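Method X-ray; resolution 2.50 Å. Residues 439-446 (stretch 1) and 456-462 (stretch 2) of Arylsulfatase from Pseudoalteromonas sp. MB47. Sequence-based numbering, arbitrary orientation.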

ATOM      1  N   ILE A 439      24.386   3.568   1.134  1.00 22.91           N
ATOM      2  CA  ILE A 439      23.900   3.452   2.506  1.00 23.26           C
ATOM      3  C   ILE A 439      23.014   4.654   2.801  1.00 23.25           C
ATOM      4  O   ILE A 439      23.455   5.805   2.678  1.00 23.12           O
ATOM      5  CB  ILE A 439      25.058   3.368   3.512  1.00 23.53           C
ATOM      6  CG1 ILE A 439      26.015   2.234   3.142  1.00 23.58           C
ATOM      7  CG2 ILE A 439      24.527   3.156   4.922  1.00 23.96           C
ATOM      8  CD1 ILE A 439      27.201   2.686   2.324  1.00 24.63           C
ATOM      9  N   HIS A 440      21.770   4.392   3.194  1.00 23.43           N
ATOM     10  CA  HIS A 440      20.809   5.439   3.507  1.00 23.50           C
ATOM     11  C   HIS A 440      20.603   5.521   5.015  1.00 23.96           C
ATOM     12  O   HIS A 440      20.305   4.511   5.663  1.00 24.26           O
ATOM     13  CB  HIS A 440      19.457   5.183   2.832  1.00 23.45           C
ATOM     14  CG  HIS A 440      19.512   5.172   1.338  1.00 23.06           C
ATOM     15  ND1 HIS A 440      19.045   6.215   0.569  1.00 22.86           N
ATOM     16  CD2 HIS A 440      19.962   4.235   0.471  1.00 22.90           C
ATOM     17  CE1 HIS A 440      19.211   5.924  -0.709  1.00 22.57           C
ATOM     18  NE2 HIS A 440      19.766   4.729  -0.795  1.00 22.60           N
ATOM     19  N   PHE A 441      20.751   6.722   5.564  1.00 24.07           N
ATOM     20  CA  PHE A 441      20.403   6.987   6.953  1.00 24.56           C
ATOM     21  C   PHE A 441      19.067   7.699   7.086  1.00 24.73           C
ATOM     22  O   PHE A 441      18.456   7.642   8.158  1.00 25.20           O
ATOM     23  CB  PHE A 441      21.511   7.810   7.614  1.00 24.70           C
ATOM     24  CG  PHE A 441      22.871   7.178   7.501  1.00 24.59           C
ATOM     25  CD1 PHE A 441      23.295   6.243   8.429  1.00 24.94           C
ATOM     26  CD2 PHE A 441      23.716   7.504   6.453  1.00 25.74           C
ATOM     27  CE1 PHE A 441      24.542   5.654   8.319  1.00 26.53           C
ATOM     28  CE2 PHE A 441      24.962   6.917   6.339  1.00 24.15           C
ATOM     29  CZ  PHE A 441      25.375   5.991   7.272  1.00 24.50           C
ATOM     30  N   LYS A 442      18.603   8.351   6.025  1.00 24.41           N
ATOM     31  CA  LYS A 442      17.254   8.896   5.936  1.00 24.56           C
ATOM     32  C   LYS A 442      16.747   8.624   4.528  1.00 24.18           C
ATOM     33  O   LYS A 442      17.505   8.727   3.559  1.00 23.77           O
ATOM     34  CB  LYS A 442      17.225  10.390   6.259  1.00 24.72           C
ATOM     35  CG  LYS A 442      17.489  10.692   7.732  1.00 25.32           C
ATOM     36  CD  LYS A 442      17.500  12.186   8.019  1.00 30.24           C
ATOM     37  CE  LYS A 442      17.716  12.460   9.503  1.00 26.05           C
ATOM     38  NZ  LYS A 442      17.717  13.920   9.801  1.00 45.30           N
ATOM     39  N   VAL A 443      15.467   8.275   4.421  1.00 24.35           N
ATOM     40  CA  VAL A 443      14.897   7.737   3.192  1.00 24.09           C
ATOM     41  C   VAL A 443      13.709   8.586   2.768  1.00 24.20           C
ATOM     42  O   VAL A 443      12.829   8.886   3.583  1.00 24.63           O
ATOM     43  CB  VAL A 443      14.476   6.266   3.376  1.00 24.28           C
ATOM     44  CG1 VAL A 443      13.527   5.828   2.270  1.00 24.18           C
ATOM     45  CG2 VAL A 443      15.707   5.376   3.417  1.00 24.11           C
ATOM     46  N   PHE A 444      13.684   8.961   1.491  1.00 23.85           N
ATOM     47  CA  PHE A 444      12.522   9.619   0.911  1.00 23.96           C
ATOM     48  C   PHE A 444      11.475   8.573   0.545  1.00 24.11           C
ATOM     49  O   PHE A 444      11.787   7.572  -0.110  1.00 25.09           O
ATOM     50  CB  PHE A 444      12.916  10.418  -0.328  1.00 23.58           C
ATOM     51  CG  PHE A 444      13.706  11.658  -0.027  1.00 23.53           C
ATOM     52  CD1 PHE A 444      15.082  11.603   0.113  1.00 23.29           C
ATOM     53  CD2 PHE A 444      13.074  12.882   0.103  1.00 23.77           C
ATOM     54  CE1 PHE A 444      15.811  12.743   0.383  1.00 23.30           C
ATOM     55  CE2 PHE A 444      13.798  14.027   0.372  1.00 23.79           C
ATOM     56  CZ  PHE A 444      15.168  13.956   0.513  1.00 23.55           C
ATOM     57  N   ASN A 445      10.237   8.802   0.966  1.00 24.54           N
ATOM     58  CA  ASN A 445       9.129   7.891   0.700  1.00 24.80           C
ATOM     59  C   ASN A 445       8.039   8.680  -0.011  1.00 24.94           C
ATOM     60  O   ASN A 445       7.571   9.699   0.506  1.00 25.24           O
ATOM     61  CB  ASN A 445       8.616   7.267   1.997  1.00 34.13           C
ATOM     62  CG  ASN A 445       7.872   5.971   1.761  1.00 35.94           C
ATOM     63  OD1 ASN A 445       8.443   4.991   1.281  1.00 43.52           O
ATOM     64  ND2 ASN A 445       6.592   5.955   2.110  1.00 41.97           N
ATOM     65  N   THR A 446       7.644   8.214  -1.192  1.00 28.64           N
ATOM     66  CA  THR A 446       6.776   8.970  -2.083  1.00 24.89           C
ATOM     67  C   THR A 446       5.359   8.413  -2.045  1.00 25.40           C
ATOM     68  O   THR A 446       5.152   7.211  -2.240  1.00 26.40           O
ATOM     69  CB  THR A 446       7.320   8.933  -3.514  1.00 24.43           C
ATOM     70  OG1 THR A 446       8.697   9.334  -3.512  1.00 24.00           O
ATOM     71  CG2 THR A 446       6.521   9.863  -4.415  1.00 24.54           C
TER
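Stretch 2 456-462: SFLLDIG

Residues 456-460 form an extended β-strand that runs antiparallel to strand 442-446, the two axes making an angle of 154° and approaching to 4.5 Å. The register pairs T446 with S456, N445 with F457, F444 with L458, V443 with L459 and K442 with D460. The backbone hydrogen bonds fall at two of these pairs. At V443 and L459, V443 N donates to L459 O (3.0 Å) and L459 N to V443 O (2.9 Å); at N445 and F457, N445 N donates to F457 O (2.9 Å) and F457 N to N445 O (2.8 Å). All four bonds are nearly linear, as expected of a regular antiparallel ladder, and together the two stretches bury 651 Å².

L458 has the largest area covered by stretch 1. Its side chain (chi1 t, chi2 p) lies on the same face of the sheet as F444 and K442, and its end leans nearer to stretch 1, placing L458 CD1 over one face of the F444 ring, 3.6 Å from the ring centroid and almost along the normal. L458 CD1 also lies 4.1 Å from K442 CB.

N445, on the other face with V443, F457 and L459, contributes nearly as much. Besides its backbone pairing, N445 CB is met by L459 CD1 at 3.7 Å, the end of the L459 side chain reaching the root of its diagonal neighbour on the same face.

Beyond D460, I461 points its CB toward stretch 1 and extends the contact past the ladder. I461 CG1 lies 3.2 Å from F441 O, while I461 CG2 packs 4.0 Å from V443 CG2. At the other end of the pairing, T446 OG1 donates a hydrogen bond to S456 OG (3.1 Å). K442 and D460 make no salt bridge: K442 NZ remains 4.4 Å from D460 OD1.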

ATOM      1  N   SER A 456       6.153  13.707  -0.835  1.00 25.57           N
ATOM      2  CA  SER A 456       7.083  12.774  -0.223  1.00 25.52           C
ATOM      3  C   SER A 456       7.264  13.079   1.256  1.00 25.69           C
ATOM      4  O   SER A 456       6.941  14.168   1.738  1.00 26.04           O
ATOM      5  CB  SER A 456       8.455  12.813  -0.919  1.00 26.02           C
ATOM      6  OG  SER A 456       8.424  12.107  -2.144  1.00 32.07           O
ATOM      7  N   PHE A 457       7.779  12.079   1.971  1.00 28.42           N
ATOM      8  CA  PHE A 457       8.227  12.218   3.344  1.00 25.93           C
ATOM      9  C   PHE A 457       9.728  11.954   3.406  1.00 25.48           C
ATOM     10  O   PHE A 457      10.292  11.268   2.549  1.00 25.02           O
ATOM     11  CB  PHE A 457       7.522  11.233   4.285  1.00 26.39           C
ATOM     12  CG  PHE A 457       6.050  11.099   4.046  1.00 26.80           C
ATOM     13  CD1 PHE A 457       5.168  12.060   4.509  1.00 27.34           C
ATOM     14  CD2 PHE A 457       5.543   9.994   3.385  1.00 26.73           C
ATOM     15  CE1 PHE A 457       3.806  11.931   4.299  1.00 27.78           C
ATOM     16  CE2 PHE A 457       4.182   9.858   3.174  1.00 32.25           C
ATOM     17  CZ  PHE A 457       3.314  10.829   3.634  1.00 27.69           C
ATOM     18  N   LEU A 458      10.372  12.492   4.436  1.00 25.67           N
ATOM     19  CA  LEU A 458      11.752  12.148   4.773  1.00 25.40           C
ATOM     20  C   LEU A 458      11.710  11.436   6.120  1.00 25.82           C
ATOM     21  O   LEU A 458      11.418  12.058   7.149  1.00 26.32           O
ATOM     22  CB  LEU A 458      12.649  13.377   4.815  1.00 25.31           C
ATOM     23  CG  LEU A 458      14.147  13.071   4.905  1.00 24.98           C
ATOM     24  CD1 LEU A 458      14.595  12.186   3.751  1.00 24.44           C
ATOM     25  CD2 LEU A 458      14.965  14.352   4.930  1.00 24.97           C
ATOM     26  N   LEU A 459      12.000  10.140   6.112  1.00 25.68           N
ATOM     27  CA  LEU A 459      11.762   9.271   7.252  1.00 26.12           C
ATOM     28  C   LEU A 459      13.075   8.762   7.823  1.00 26.01           C
ATOM     29  O   LEU A 459      14.030   8.505   7.085  1.00 25.53           O
ATOM     30  CB  LEU A 459      10.878   8.088   6.844  1.00 26.18           C
ATOM     31  CG  LEU A 459       9.580   8.489   6.142  1.00 26.30           C
ATOM     32  CD1 LEU A 459       8.772   7.269   5.737  1.00 26.40           C
ATOM     33  CD2 LEU A 459       8.758   9.404   7.038  1.00 26.88           C
ATOM     34  N   ASP A 460      13.113   8.631   9.146  1.00 26.52           N
ATOM     35  CA  ASP A 460      14.254   8.020   9.810  1.00 26.54           C
ATOM     36  C   ASP A 460      14.225   6.511   9.607  1.00 26.47           C
ATOM     37  O   ASP A 460      13.158   5.890   9.591  1.00 29.66           O
ATOM     38  CB  ASP A 460      14.241   8.345  11.301  1.00 27.18           C
ATOM     39  CG  ASP A 460      14.510   9.808  11.580  1.00 37.44           C
ATOM     40  OD1 ASP A 460      15.259  10.433  10.798  1.00 48.12           O
ATOM     41  OD2 ASP A 460      13.975  10.331  12.582  1.00 48.18           O
ATOM     42  N   ILE A 461      15.409   5.919   9.456  1.00 26.20           N
ATOM     43  CA  ILE A 461      15.518   4.479   9.261  1.00 26.18           C
ATOM     44  C   ILE A 461      15.317   3.777  10.597  1.00 26.80           C
ATOM     45  O   ILE A 461      15.281   4.419  11.653  1.00 27.20           O
ATOM     46  CB  ILE A 461      16.867   4.096   8.624  1.00 25.74           C
ATOM     47  CG1 ILE A 461      18.047   4.682   9.400  1.00 28.46           C
ATOM     48  CG2 ILE A 461      16.906   4.566   7.170  1.00 25.17           C
ATOM     49  CD1 ILE A 461      18.672   3.726  10.384  1.00 26.20           C
ATOM     50  N   GLY A 462      15.164   2.455  10.555  1.00 26.94           N
ATOM     51  CA  GLY A 462      14.968   1.675  11.759  1.00 27.55           C
ATOM     52  C   GLY A 462      16.266   1.264  12.423  1.00 33.32           C
ATOM     53  O   GLY A 462      17.144   2.101  12.660  1.00 27.52           O
TER